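Local coordinates for hypothetical protein Atu2144 (Agrobacterium tumefaciens, PDB 2ODF) that is of unknown function but belongs to the N-formylglutamate amidohydrolase family, so it probably cleaves an amide bond like other members of the zinc exopeptidase clan, at residues Ala57-Ala62 against Phe82-Tyr87; Ala66-Glu71 against Glu236-Ala241; His154-Val159 against Met223-Asn228; Arg165-Gly170 against Arg196-Gly201. All coordinates share one frame; numbering follows the deposited sequence.

Contacts 1 and 3 are buried; contacts 2 and 4 are partly buried. Contact 3 pairs strands 149-156 and 220-227 of the mixed sheet through backbone hydrogen bonds and CH-pi contacts on two rings. Contact 4 packs the loop after strand 194-196 on the start of strand 169-172 and on the turn before it, through an arginine, a proline and waters. Contact 2 packs helix 62-73 on helix 234-256 with leucine and alanine side chains. Contact 1 joins two loops by a serine hydroxyl, a long ion pair and water. Its segment 57-62 also touches strand 149-156 of contact 3. I240 of contact 2 packs on I226 of contact 3.

Contact 1: Ala57-Ala62 against Phe82-Tyr87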
loop_
_atom_site.group_PDB
_atom_site.type_symbol
_atom_site.label_atom_id
_atom_site.label_comp_id
_atom_site.label_asym_id
_atom_site.label_seq_id
_atom_site.Cartn_x
_atom_site.Cartn_y
_atom_site.Cartn_z
ATOM N N ALA A 57 -0.836 -21.839 3.191
ATOM C CA ALA A 57 -1.279 -20.813 4.131
ATOM C C ALA A 57 -0.192 -20.211 5.001
ATOM O O ALA A 57 -0.400 -19.139 5.556
ATOM C CB ALA A 57 -2.378 -21.357 5.022
ATOM N N TRP A 58 0.943 -20.882 5.133
ATOM C CA TRP A 58 2.018 -20.436 6.012
ATOM C C TRP A 58 3.303 -21.217 5.744
ATOM O O TRP A 58 3.319 -22.137 4.924
ATOM C CB TRP A 58 1.588 -20.586 7.480
ATOM C CG TRP A 58 1.529 -22.003 7.972
ATOM C CD1 TRP A 58 1.147 -23.109 7.276
ATOM C CD2 TRP A 58 1.872 -22.454 9.274
ATOM N NE1 TRP A 58 1.232 -24.207 8.067
ATOM C CE2 TRP A 58 1.668 -23.833 9.304
ATOM C CE3 TRP A 58 2.330 -21.813 10.433
ATOM C CZ2 TRP A 58 1.910 -24.600 10.447
ATOM C CZ3 TRP A 58 2.558 -22.563 11.558
ATOM C CH2 TRP A 58 2.346 -23.948 11.562
ATOM N N ASP A 59 4.384 -20.807 6.398
ATOM C CA ASP A 59 5.645 -21.571 6.426
ATOM C C ASP A 59 5.626 -22.370 7.727
ATOM O O ASP A 59 5.969 -21.838 8.804
ATOM C CB ASP A 59 6.859 -20.640 6.443
ATOM C CG ASP A 59 7.123 -19.969 5.124
ATOM O OD1 ASP A 59 6.227 -19.950 4.230
ATOM O OD2 ASP A 59 8.229 -19.381 4.999
ATOM N N PRO A 60 5.241 -23.656 7.651
ATOM C CA PRO A 60 5.225 -24.468 8.873
ATOM C C PRO A 60 6.606 -24.558 9.493
ATOM O O PRO A 60 7.598 -24.748 8.777
ATOM C CB PRO A 60 4.783 -25.865 8.399
ATOM C CG PRO A 60 4.504 -25.774 6.965
ATOM C CD PRO A 60 4.886 -24.421 6.440
ATOM N N GLY A 61 6.664 -24.375 10.803
ATOM C CA GLY A 61 7.913 -24.461 11.544
ATOM C C GLY A 61 8.638 -23.134 11.689
ATOM O O GLY A 61 9.436 -22.989 12.581
ATOM N N ALA A 62 8.387 -22.188 10.780
ATOM C CA ALA A 62 9.220 -20.985 10.682
ATOM C C ALA A 62 9.108 -20.059 11.906
ATOM O O ALA A 62 10.121 -19.584 12.414
ATOM C CB ALA A 62 8.912 -20.226 9.369
ATOM N N PHE A 82 -1.377 -13.096 10.235
ATOM C CA PHE A 82 -2.325 -13.639 9.270
ATOM C C PHE A 82 -1.660 -14.137 8.011
ATOM O O PHE A 82 -0.524 -13.746 7.690
ATOM C CB PHE A 82 -3.424 -12.587 8.948
ATOM C CG PHE A 82 -4.184 -12.164 10.177
ATOM C CD1 PHE A 82 -5.294 -12.865 10.600
ATOM C CD2 PHE A 82 -3.699 -11.140 10.971
ATOM C CE1 PHE A 82 -5.925 -12.523 11.776
ATOM C CE2 PHE A 82 -4.322 -10.792 12.117
ATOM C CZ PHE A 82 -5.435 -11.479 12.526
ATOM N N SER A 83 -2.389 -15.016 7.313
ATOM C CA SER A 83 -1.861 -15.817 6.231
ATOM C C SER A 83 -1.393 -15.028 5.030
ATOM O O SER A 83 -2.049 -14.035 4.602
ATOM C CB SER A 83 -2.915 -16.810 5.744
ATOM O OG SER A 83 -2.438 -17.561 4.647
ATOM N N ARG A 84 -0.298 -15.527 4.460
ATOM C CA ARG A 84 0.251 -15.050 3.190
ATOM C C ARG A 84 -0.760 -15.219 2.034
ATOM O O ARG A 84 -0.554 -14.666 0.943
ATOM C CB ARG A 84 1.531 -15.822 2.835
ATOM C CG ARG A 84 1.305 -17.349 2.567
ATOM C CD ARG A 84 2.577 -18.072 2.187
ATOM N NE ARG A 84 3.168 -17.517 0.977
ATOM C CZ ARG A 84 4.241 -17.988 0.357
ATOM N NH1 ARG A 84 4.897 -19.028 0.840
ATOM N NH2 ARG A 84 4.677 -17.387 -0.735
ATOM N N LEU A 85 -1.780 -16.055 2.237
ATOM C CA LEU A 85 -2.847 -16.189 1.224
ATOM C C LEU A 85 -3.666 -14.922 1.068
ATOM O O LEU A 85 -4.146 -14.644 -0.042
ATOM C CB LEU A 85 -3.773 -17.351 1.527
ATOM C CG LEU A 85 -3.200 -18.757 1.354
ATOM C CD1 LEU A 85 -4.161 -19.723 2.000
ATOM C CD2 LEU A 85 -2.975 -19.086 -0.068
ATOM N N VAL A 86 -3.822 -14.155 2.150
ATOM C CA VAL A 86 -4.540 -12.901 2.108
ATOM C C VAL A 86 -3.627 -11.786 1.565
ATOM O O VAL A 86 -3.985 -11.055 0.639
ATOM C CB VAL A 86 -5.146 -12.524 3.482
ATOM C CG1 VAL A 86 -5.952 -11.210 3.363
ATOM C CG2 VAL A 86 -6.081 -13.647 3.959
ATOM N N TYR A 87 -2.422 -11.693 2.113
ATOM C CA TYR A 87 -1.411 -10.781 1.580
ATOM C C TYR A 87 -0.042 -11.364 1.921
ATOM O O TYR A 87 0.266 -11.578 3.111
ATOM C CB TYR A 87 -1.540 -9.327 2.116
ATOM C CG TYR A 87 -0.677 -8.391 1.298
ATOM C CD1 TYR A 87 0.714 -8.490 1.342
ATOM C CD2 TYR A 87 -1.230 -7.471 0.414
ATOM C CE1 TYR A 87 1.520 -7.697 0.541
ATOM C CE2 TYR A 87 -0.417 -6.663 -0.378
ATOM C CZ TYR A 87 0.970 -6.801 -0.319
ATOM O OH TYR A 87 1.827 -6.044 -1.116
HETATM O O HOH W 1 1.559 -17.022 6.089
HETATM O O HOH W 2 4.624 -21.352 2.494
#
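The backbones of A57 and S83 come together with their CA atoms 5.5 Å apart, where two loops meet without forming a sheet pair. S83 opens an ST turn. In it S83 OG accepts from L85 N at 2.9 Å, and the N-H points nearly straight at it (164°). The same hydroxyl donates to A57 O at 2.7 Å. OG stands anti to its own backbone N (chi1 177°), which carries it across to A57 O. Water 1 bridges A57 O and R84 N, so a second route joins the two backbones beside the serine.

Apolar contact is small. L85 CD1 lies 3.7 Å from A57 CA and also touches A57 CB.

At the other end, the side chains of D59 and R84 cross at about a right angle. D59 OD1 and R84 NH1 form a long salt bridge at 3.8 Å. The carboxylate and guanidinium planes are 60° apart, so the groups do not lie flat together. Each has a stronger partner outside the two segments: D59 OD2 accepts from the backbone N of S155, and R84 NH2 pairs with D88. D59 thus ties this loop to strand 149-156. Water 2 bridges the two charged groups. It lies 2.7 Å from D59 OD1, and it accepts from R84 NH1 at 2.9 Å, in the guanidinium plane.

Contact 2: Ala66-Glu71 against Glu236-Ala241; sequences ARLLSE and EQAAIA
L68 CB and A241 CB meet where helix 62-73 packs on helix 234-256. The short helical segments approach to 9.1 Å between axes. Their N-to-C directions differ by 50°, with a signed crossing angle of -50°.

The apolar side-chain contacts come first. L68 CB rests on A241 CB at 3.6 Å. The branch of L68 reaches further, and CD1 touches Q237 CB at 3.9 Å and A238 CB more distantly. L69 CD2 passes beside A241, nearer to the backbone than to the methyl.

Methyl contacts with the backbone are the second kind. L68 CD1 sits 3.4 Å from A238 N and 3.5 Å from Q237 C, so it presses on the peptide that links these residues. L69 CD2 lies 3.4 Å from A241 O. With alanine at 238 and 241, the leucine methyls can come close to the helix backbone.

Polar groups carry none of this contact. The amide of Q237 turns to the loop before its helix, where NE2 donates to I231 O.

Both helices also rest on the sheet. A66 and L69 of helix 62-73 pack on I153 of strand 149-156, and I240 of helix 234-256 packs on I226 of strand 220-227. The crossing angle fits the common ridges-into-grooves class near -50°. The pair is typical of neighbouring helices lying on one face of the central sheet in an alpha/beta fold.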
loop_
_atom_site.group_PDB
_atom_site.type_symbol
_atom_site.label_atom_id
_atom_site.label_comp_id
_atom_site.label_asym_id
_atom_site.label_seq_id
_atom_site.Cartn_x
_atom_site.Cartn_y
_atom_site.Cartn_z
ATOM N N ALA A 66 11.895 -19.275 14.627
ATOM C CA ALA A 66 12.144 -17.848 14.916
ATOM C C ALA A 66 12.044 -17.489 16.404
ATOM O O ALA A 66 12.840 -16.700 16.910
ATOM C CB ALA A 66 11.219 -16.974 14.089
ATOM N N ARG A 67 11.059 -18.041 17.070
ATOM C CA ARG A 67 10.931 -17.872 18.497
ATOM C C ARG A 67 12.137 -18.407 19.268
ATOM O O ARG A 67 12.627 -17.762 20.132
ATOM C CB ARG A 67 9.618 -18.446 19.000
ATOM C CG ARG A 67 8.406 -17.678 18.574
ATOM C CD ARG A 67 7.156 -18.253 19.078
ATOM N NE ARG A 67 6.144 -17.241 19.043
ATOM C CZ ARG A 67 4.888 -17.455 18.745
ATOM N NH1 ARG A 67 4.474 -18.653 18.460
ATOM N NH2 ARG A 67 4.051 -16.458 18.749
ATOM N N LEU A 68 12.585 -19.582 18.869
ATOM C CA LEU A 68 13.730 -20.211 19.528
ATOM C C LEU A 68 14.972 -19.381 19.297
ATOM O O LEU A 68 15.742 -19.159 20.227
ATOM C CB LEU A 68 13.923 -21.639 19.054
ATOM C CG LEU A 68 12.811 -22.595 19.453
ATOM C CD1 LEU A 68 13.137 -23.950 18.879
ATOM C CD2 LEU A 68 12.618 -22.669 20.964
ATOM N N LEU A 69 15.164 -18.903 18.072
ATOM C CA LEU A 69 16.244 -17.950 17.768
ATOM C C LEU A 69 16.154 -16.610 18.511
ATOM O O LEU A 69 17.163 -16.002 18.822
ATOM C CB LEU A 69 16.330 -17.714 16.242
ATOM C CG LEU A 69 16.758 -18.910 15.387
ATOM C CD1 LEU A 69 16.670 -18.591 13.910
ATOM C CD2 LEU A 69 18.197 -19.325 15.755
ATOM N N SER A 70 14.944 -16.147 18.788
ATOM C CA SER A 70 14.726 -14.925 19.556
ATOM C C SER A 70 15.303 -15.062 20.993
ATOM O O SER A 70 15.931 -14.126 21.511
ATOM C CB SER A 70 13.231 -14.605 19.565
ATOM O OG SER A 70 12.943 -13.455 20.336
ATOM N N GLU A 71 15.112 -16.233 21.582
ATOM C CA GLU A 71 15.681 -16.618 22.891
ATOM C C GLU A 71 17.211 -16.729 22.784
ATOM O O GLU A 71 17.933 -16.106 23.547
ATOM C CB GLU A 71 15.084 -17.966 23.361
ATOM C CG GLU A 71 13.564 -17.947 23.658
ATOM C CD GLU A 71 12.825 -19.341 23.587
ATOM O OE1 GLU A 71 13.383 -20.408 24.002
ATOM O OE2 GLU A 71 11.644 -19.349 23.126
ATOM N N GLU A 236 12.982 -31.091 16.768
ATOM C CA GLU A 236 13.601 -30.744 15.478
ATOM C C GLU A 236 13.786 -29.253 15.373
ATOM O O GLU A 236 14.815 -28.787 14.885
ATOM C CB GLU A 236 12.762 -31.244 14.308
ATOM C CG GLU A 236 12.680 -32.784 14.175
ATOM C CD GLU A 236 11.599 -33.247 13.195
ATOM O OE1 GLU A 236 10.956 -32.397 12.534
ATOM O OE2 GLU A 236 11.399 -34.474 13.062
ATOM N N GLN A 237 12.789 -28.503 15.820
ATOM C CA GLN A 237 12.873 -27.035 15.850
ATOM C C GLN A 237 14.028 -26.546 16.714
ATOM O O GLN A 237 14.847 -25.697 16.285
ATOM C CB GLN A 237 11.522 -26.422 16.289
ATOM C CG GLN A 237 10.393 -26.644 15.217
ATOM C CD GLN A 237 8.977 -26.610 15.777
ATOM O OE1 GLN A 237 8.767 -26.360 16.971
ATOM N NE2 GLN A 237 7.992 -26.864 14.903
ATOM N N ALA A 238 14.122 -27.103 17.917
ATOM C CA ALA A 238 15.212 -26.769 18.851
ATOM C C ALA A 238 16.570 -27.104 18.242
ATOM O O ALA A 238 17.527 -26.327 18.354
ATOM C CB ALA A 238 15.029 -27.528 20.200
ATOM N N ALA A 239 16.658 -28.270 17.613
ATOM C CA ALA A 239 17.887 -28.713 16.981
ATOM C C ALA A 239 18.332 -27.728 15.888
ATOM O O ALA A 239 19.430 -27.209 15.906
ATOM C CB ALA A 239 17.710 -30.137 16.405
ATOM N N ILE A 240 17.460 -27.480 14.930
ATOM C CA ILE A 240 17.773 -26.586 13.816
ATOM C C ILE A 240 18.065 -25.163 14.309
ATOM O O ILE A 240 18.975 -24.484 13.771
ATOM C CB ILE A 240 16.655 -26.619 12.734
ATOM C CG1 ILE A 240 16.730 -27.931 11.922
ATOM C CG2 ILE A 240 16.734 -25.382 11.796
ATOM C CD1 ILE A 240 18.055 -28.117 11.088
ATOM N N ALA A 241 17.324 -24.704 15.321
ATOM C CA ALA A 241 17.591 -23.385 15.926
ATOM C C ALA A 241 19.000 -23.298 16.533
ATOM O O ALA A 241 19.662 -22.260 16.447
ATOM C CB ALA A 241 16.544 -23.050 16.987
#

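Contact 3: His154-Val159 against Met223-Asn228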
loop_
_atom_site.group_PDB
_atom_site.type_symbol
_atom_site.label_atom_id
_atom_site.label_comp_id
_atom_site.label_asym_id
_atom_site.label_seq_id
_atom_site.Cartn_x
_atom_site.Cartn_y
_atom_site.Cartn_z
ATOM N N HIS A 154 12.196 -18.399 7.016
ATOM C CA HIS A 154 11.234 -19.016 6.118
ATOM C C HIS A 154 11.400 -20.546 6.144
ATOM O O HIS A 154 12.481 -21.065 6.494
ATOM C CB HIS A 154 11.460 -18.560 4.675
ATOM C CG HIS A 154 11.013 -17.157 4.394
ATOM N ND1 HIS A 154 11.650 -16.050 4.914
ATOM C CD2 HIS A 154 9.982 -16.687 3.653
ATOM C CE1 HIS A 154 11.041 -14.958 4.479
ATOM N NE2 HIS A 154 10.018 -15.319 3.727
ATOM N N SER A 155 10.347 -21.256 5.750
ATOM C CA SER A 155 10.461 -22.679 5.434
ATOM C C SER A 155 9.893 -22.947 4.066
ATOM O O SER A 155 9.095 -22.146 3.511
ATOM C CB SER A 155 9.818 -23.604 6.515
ATOM O OG SER A 155 8.397 -23.577 6.520
ATOM N N PHE A 156 10.333 -24.064 3.501
ATOM C CA PHE A 156 9.949 -24.455 2.171
ATOM C C PHE A 156 9.606 -25.926 2.124
ATOM O O PHE A 156 10.070 -26.736 2.924
ATOM C CB PHE A 156 11.010 -24.082 1.112
ATOM C CG PHE A 156 12.348 -24.774 1.284
ATOM C CD1 PHE A 156 13.319 -24.244 2.119
ATOM C CD2 PHE A 156 12.647 -25.932 0.567
ATOM C CE1 PHE A 156 14.580 -24.880 2.264
ATOM C CE2 PHE A 156 13.910 -26.573 0.716
ATOM C CZ PHE A 156 14.869 -26.011 1.552
ATOM N N THR A 157 8.736 -26.238 1.184
ATOM C CA THR A 157 8.188 -27.568 1.015
ATOM C C THR A 157 9.230 -28.509 0.359
ATOM O O THR A 157 9.961 -28.111 -0.541
ATOM C CB THR A 157 6.887 -27.445 0.200
ATOM O OG1 THR A 157 6.051 -28.574 0.445
ATOM C CG2 THR A 157 7.193 -27.303 -1.255
ATOM N N PRO A 158 9.338 -29.757 0.847
ATOM C CA PRO A 158 10.332 -30.671 0.264
ATOM C C PRO A 158 10.105 -31.078 -1.198
ATOM O O PRO A 158 11.067 -31.349 -1.887
ATOM C CB PRO A 158 10.257 -31.915 1.155
ATOM C CG PRO A 158 9.480 -31.544 2.346
ATOM C CD PRO A 158 8.630 -30.354 1.999
ATOM N N VAL A 159 8.855 -31.163 -1.650
ATOM C CA VAL A 159 8.568 -31.477 -3.061
ATOM C C VAL A 159 7.975 -30.247 -3.753
ATOM O O VAL A 159 6.973 -29.693 -3.283
ATOM C CB VAL A 159 7.588 -32.668 -3.198
ATOM C CG1 VAL A 159 7.175 -32.859 -4.664
ATOM C CG2 VAL A 159 8.198 -33.948 -2.615
ATOM N N MET A 223 18.405 -14.002 4.487
ATOM C CA MET A 223 17.134 -14.693 4.525
ATOM C C MET A 223 17.461 -16.165 4.613
ATOM O O MET A 223 18.253 -16.669 3.836
ATOM C CB MET A 223 16.364 -14.342 3.248
ATOM C CG MET A 223 15.120 -15.153 2.925
ATOM S SD MET A 223 14.163 -14.519 1.504
ATOM C CE MET A 223 13.081 -15.866 1.379
ATOM N N ILE A 224 16.881 -16.830 5.606
ATOM C CA ILE A 224 17.144 -18.219 5.876
ATOM C C ILE A 224 15.912 -19.053 5.488
ATOM O O ILE A 224 14.808 -18.817 5.972
ATOM C CB ILE A 224 17.503 -18.456 7.401
ATOM C CG1 ILE A 224 18.768 -17.720 7.777
ATOM C CG2 ILE A 224 17.710 -19.923 7.694
ATOM C CD1 ILE A 224 19.013 -17.676 9.208
ATOM N N GLU A 225 16.141 -20.035 4.634
ATOM C CA GLU A 225 15.147 -21.003 4.211
ATOM C C GLU A 225 15.481 -22.366 4.835
ATOM O O GLU A 225 16.614 -22.824 4.737
ATOM C CB GLU A 225 15.196 -21.129 2.693
ATOM C CG GLU A 225 14.427 -20.080 1.952
ATOM C CD GLU A 225 12.955 -20.321 1.914
ATOM O OE1 GLU A 225 12.421 -21.088 2.727
ATOM O OE2 GLU A 225 12.304 -19.697 1.069
ATOM N N ILE A 226 14.493 -22.996 5.462
ATOM C CA ILE A 226 14.640 -24.305 6.085
ATOM C C ILE A 226 13.629 -25.253 5.470
ATOM O O ILE A 226 12.425 -24.966 5.465
ATOM C CB ILE A 226 14.377 -24.201 7.580
ATOM C CG1 ILE A 226 15.243 -23.108 8.210
ATOM C CG2 ILE A 226 14.565 -25.555 8.279
ATOM C CD1 ILE A 226 14.709 -22.657 9.545
ATOM N N ARG A 227 14.068 -26.409 4.976
ATOM C CA ARG A 227 13.118 -27.366 4.411
ATOM C C ARG A 227 12.179 -27.849 5.527
ATOM O O ARG A 227 12.636 -28.234 6.608
ATOM C CB ARG A 227 13.850 -28.515 3.715
ATOM C CG ARG A 227 13.018 -29.229 2.668
ATOM C CD ARG A 227 13.792 -30.379 2.035
ATOM N NE ARG A 227 14.086 -31.418 3.032
ATOM C CZ ARG A 227 15.103 -32.282 2.981
ATOM N NH1 ARG A 227 15.967 -32.281 1.983
ATOM N NH2 ARG A 227 15.246 -33.158 3.962
ATOM N N ASN A 228 10.860 -27.823 5.291
ATOM C CA ASN A 228 9.946 -27.806 6.446
ATOM C C ASN A 228 9.872 -29.130 7.214
ATOM O O ASN A 228 9.526 -29.132 8.380
ATOM C CB ASN A 228 8.544 -27.226 6.119
ATOM C CG ASN A 228 7.687 -28.140 5.281
ATOM O OD1 ASN A 228 7.687 -29.355 5.485
ATOM N ND2 ASN A 228 6.894 -27.549 4.334
HETATM O O HOH W 3 7.094 -24.666 4.019
HETATM O O HOH W 4 9.231 -20.791 1.391
HETATM O O HOH W 5 4.687 -29.109 2.942
#
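The H154 ring carries M223 CE over the centre of one face, with the methyl 3.7 Å from the centroid and almost on the ring normal. This is a CH-pi contact. The F156 ring is covered on one face by R227, whose CB makes a CH-pi contact at 3.9 Å from the centroid. At the edge of that ring, near its plane, lies E225 OE1, 3.3 Å from F156 CD1. The carboxylate plane stands 83° from the ring. The R227 guanidinium is also steep to the ring, so it does not stack there. It pairs instead with D229.

F156 CG lies between the backbone N and the carbonyl carbon (chi1 63°), and the ring comes to rest over the neighbouring strand.

The backbones pair as parallel strands. H154 N donates to I224 O at 2.8 Å, with the donor nearly on the line of the carbonyl (177°). I226 N returns to H154 O, and F156 N goes on to I226 O at 3.0 Å. N228 N then closes on F156 O at 2.7 Å, where the strands end.

S155 and I226 point to the opposite face from H154 and F156. S155 OG bonds to P60 O, and water 3 links it to N228 ND2 at 2.9 Å from that nitrogen.

On the S155 face, I226 packs against L244 of helix 234-256. Strand 169-172 flanks strand 220-227, and strand 27-31 flanks strand 149-156 on its far side.

Contact 4: Arg165-Gly170 against Arg196-Gly201; sequences REVEIG and RNDPYG
R165 NH1 is held by Y200 OH and by a water. The bond to Y200 OH is weak at 3.3 Å, yet nearly straight, with an N-H...O angle of 172°. Water 7 takes a second N-H of this nitrogen at 3.1 Å and donates to P199 O at 2.6 Å. The hydroxyl and this water both lie at the edge of the guanidinium, in its plane. The guanidinium and the Y200 ring are 87° apart, so the arginine meets the hydroxyl end of the tyrosine and does not stack on its ring. R165 has a stronger partner in T157 O, which takes an N-H from NH2.

P199 covers one face of the guanidinium. Its CB lies 3.7 Å from R165 NH1, and the side chains cross at about a right angle. The arginine bends at chi3 (-76°), which swings NE out of line with CB, CG and CD.

V167 CG1 touches D198 OD1 at 3.6 Å, and P199 CD lies at 4.2 Å from the same methyl. The peptide before P199 is cis. G170 has no side chain, and its CA makes a close CA-H...O contact with D198 O at 3.1 Å. This carbonyl is buried and has no hydrogen-bond donor in the model.

R165, V167 and P199 all touch F156 of strand 149-156. Strands 169-172 and 194-196 are parallel neighbours in the sheet, with helix 178-186 between them in sequence: a beta-alpha-beta crossover. The loop after strand 194-196 packs on the start of strand 169-172 and the turn before it.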
loop_
_atom_site.group_PDB
_atom_site.type_symbol
_atom_site.label_atom_id
_atom_site.label_comp_id
_atom_site.label_asym_id
_atom_site.label_seq_id
_atom_site.Cartn_x
_atom_site.Cartn_y
_atom_site.Cartn_z
ATOM N N ARG A 165 13.563 -31.650 -3.299
ATOM C CA ARG A 165 14.626 -30.696 -3.046
ATOM C C ARG A 165 15.607 -31.243 -2.022
ATOM O O ARG A 165 15.265 -31.489 -0.877
ATOM C CB ARG A 165 14.021 -29.330 -2.668
ATOM C CG ARG A 165 13.229 -28.801 -3.885
ATOM C CD ARG A 165 12.881 -27.326 -3.929
ATOM N NE ARG A 165 11.796 -26.996 -3.048
ATOM C CZ ARG A 165 11.000 -25.930 -3.149
ATOM N NH1 ARG A 165 11.127 -25.025 -4.118
ATOM N NH2 ARG A 165 10.070 -25.781 -2.229
ATOM N N GLU A 166 16.827 -31.497 -2.467
ATOM C CA GLU A 166 17.833 -32.036 -1.568
ATOM C C GLU A 166 18.451 -30.916 -0.696
ATOM O O GLU A 166 19.053 -31.206 0.344
ATOM C CB GLU A 166 18.895 -32.826 -2.351
ATOM C CG GLU A 166 18.343 -34.152 -2.966
ATOM C CD GLU A 166 19.298 -34.782 -3.976
ATOM O OE1 GLU A 166 20.537 -34.700 -3.790
ATOM O OE2 GLU A 166 18.810 -35.347 -4.979
ATOM N N VAL A 167 18.264 -29.647 -1.089
ATOM C CA VAL A 167 18.731 -28.514 -0.257
ATOM C C VAL A 167 17.959 -28.506 1.051
ATOM O O VAL A 167 16.734 -28.742 1.077
ATOM C CB VAL A 167 18.661 -27.118 -0.962
ATOM C CG1 VAL A 167 17.217 -26.771 -1.446
ATOM C CG2 VAL A 167 19.223 -26.028 -0.058
ATOM N N GLU A 168 18.693 -28.291 2.147
ATOM C CA GLU A 168 18.116 -28.384 3.478
ATOM C C GLU A 168 18.001 -27.002 4.115
ATOM O O GLU A 168 16.980 -26.670 4.683
ATOM C CB GLU A 168 18.910 -29.357 4.357
ATOM C CG GLU A 168 18.623 -30.787 3.979
ATOM C CD GLU A 168 19.522 -31.811 4.709
ATOM O OE1 GLU A 168 20.711 -31.534 4.894
ATOM O OE2 GLU A 168 19.002 -32.900 5.068
ATOM N N ILE A 169 19.063 -26.222 3.972
ATOM C CA ILE A 169 19.115 -24.845 4.406
ATOM C C ILE A 169 19.551 -24.020 3.203
ATOM O O ILE A 169 20.633 -24.235 2.657
ATOM C CB ILE A 169 20.140 -24.631 5.540
ATOM C CG1 ILE A 169 19.841 -25.512 6.738
ATOM C CG2 ILE A 169 20.202 -23.129 5.980
ATOM C CD1 ILE A 169 18.686 -25.053 7.614
ATOM N N GLY A 170 18.721 -23.038 2.821
ATOM C CA GLY A 170 19.132 -22.004 1.895
ATOM C C GLY A 170 19.552 -20.728 2.606
ATOM O O GLY A 170 18.888 -20.280 3.557
ATOM N N ARG A 196 23.544 -21.467 -1.400
ATOM C CA ARG A 196 23.315 -20.058 -1.629
ATOM C C ARG A 196 22.135 -19.901 -2.582
ATOM O O ARG A 196 22.097 -20.535 -3.657
ATOM C CB ARG A 196 24.541 -19.446 -2.301
ATOM C CG ARG A 196 24.452 -17.969 -2.592
ATOM C CD ARG A 196 25.571 -17.540 -3.542
ATOM N NE ARG A 196 26.865 -17.775 -2.920
ATOM C CZ ARG A 196 27.440 -16.964 -2.041
ATOM N NH1 ARG A 196 26.859 -15.830 -1.684
ATOM N NH2 ARG A 196 28.610 -17.283 -1.524
ATOM N N ASN A 197 21.206 -19.038 -2.203
ATOM C CA ASN A 197 20.049 -18.702 -3.027
ATOM C C ASN A 197 19.424 -19.925 -3.676
ATOM O O ASN A 197 19.233 -19.976 -4.888
ATOM C CB ASN A 197 20.423 -17.649 -4.075
ATOM C CG ASN A 197 20.640 -16.292 -3.456
ATOM O OD1 ASN A 197 21.571 -15.569 -3.787
ATOM N ND2 ASN A 197 19.815 -15.964 -2.528
ATOM N N ASP A 198 19.059 -20.871 -2.823
ATOM C CA ASP A 198 18.491 -22.131 -3.227
ATOM C C ASP A 198 17.658 -22.548 -2.030
ATOM O O ASP A 198 18.206 -22.665 -0.947
ATOM C CB ASP A 198 19.650 -23.111 -3.441
ATOM C CG ASP A 198 19.265 -24.376 -4.181
ATOM O OD1 ASP A 198 18.075 -24.717 -4.301
ATOM O OD2 ASP A 198 20.205 -25.069 -4.602
ATOM N N PRO A 199 16.345 -22.818 -2.214
ATOM C CA PRO A 199 15.593 -23.051 -3.449
ATOM C C PRO A 199 15.112 -21.821 -4.201
ATOM O O PRO A 199 14.551 -21.952 -5.295
ATOM C CB PRO A 199 14.394 -23.865 -2.959
ATOM C CG PRO A 199 14.141 -23.311 -1.608
ATOM C CD PRO A 199 15.474 -22.959 -1.032
ATOM N N TYR A 200 15.286 -20.650 -3.605
ATOM C CA TYR A 200 14.907 -19.422 -4.253
ATOM C C TYR A 200 15.998 -18.396 -4.036
ATOM O O TYR A 200 16.789 -18.514 -3.112
ATOM C CB TYR A 200 13.586 -18.889 -3.673
ATOM C CG TYR A 200 12.421 -19.844 -3.754
ATOM C CD1 TYR A 200 11.842 -20.176 -4.983
ATOM C CD2 TYR A 200 11.863 -20.384 -2.601
ATOM C CE1 TYR A 200 10.759 -21.056 -5.049
ATOM C CE2 TYR A 200 10.781 -21.254 -2.659
ATOM C CZ TYR A 200 10.237 -21.587 -3.885
ATOM O OH TYR A 200 9.153 -22.435 -3.934
ATOM N N GLY A 201 16.021 -17.392 -4.906
ATOM C CA GLY A 201 16.925 -16.255 -4.781
ATOM C C GLY A 201 16.232 -14.969 -5.217
ATOM O O GLY A 201 15.024 -14.972 -5.526
HETATM O O HOH W 6 7.889 -23.565 -0.947
HETATM O O HOH W 7 13.033 -23.864 -6.297
#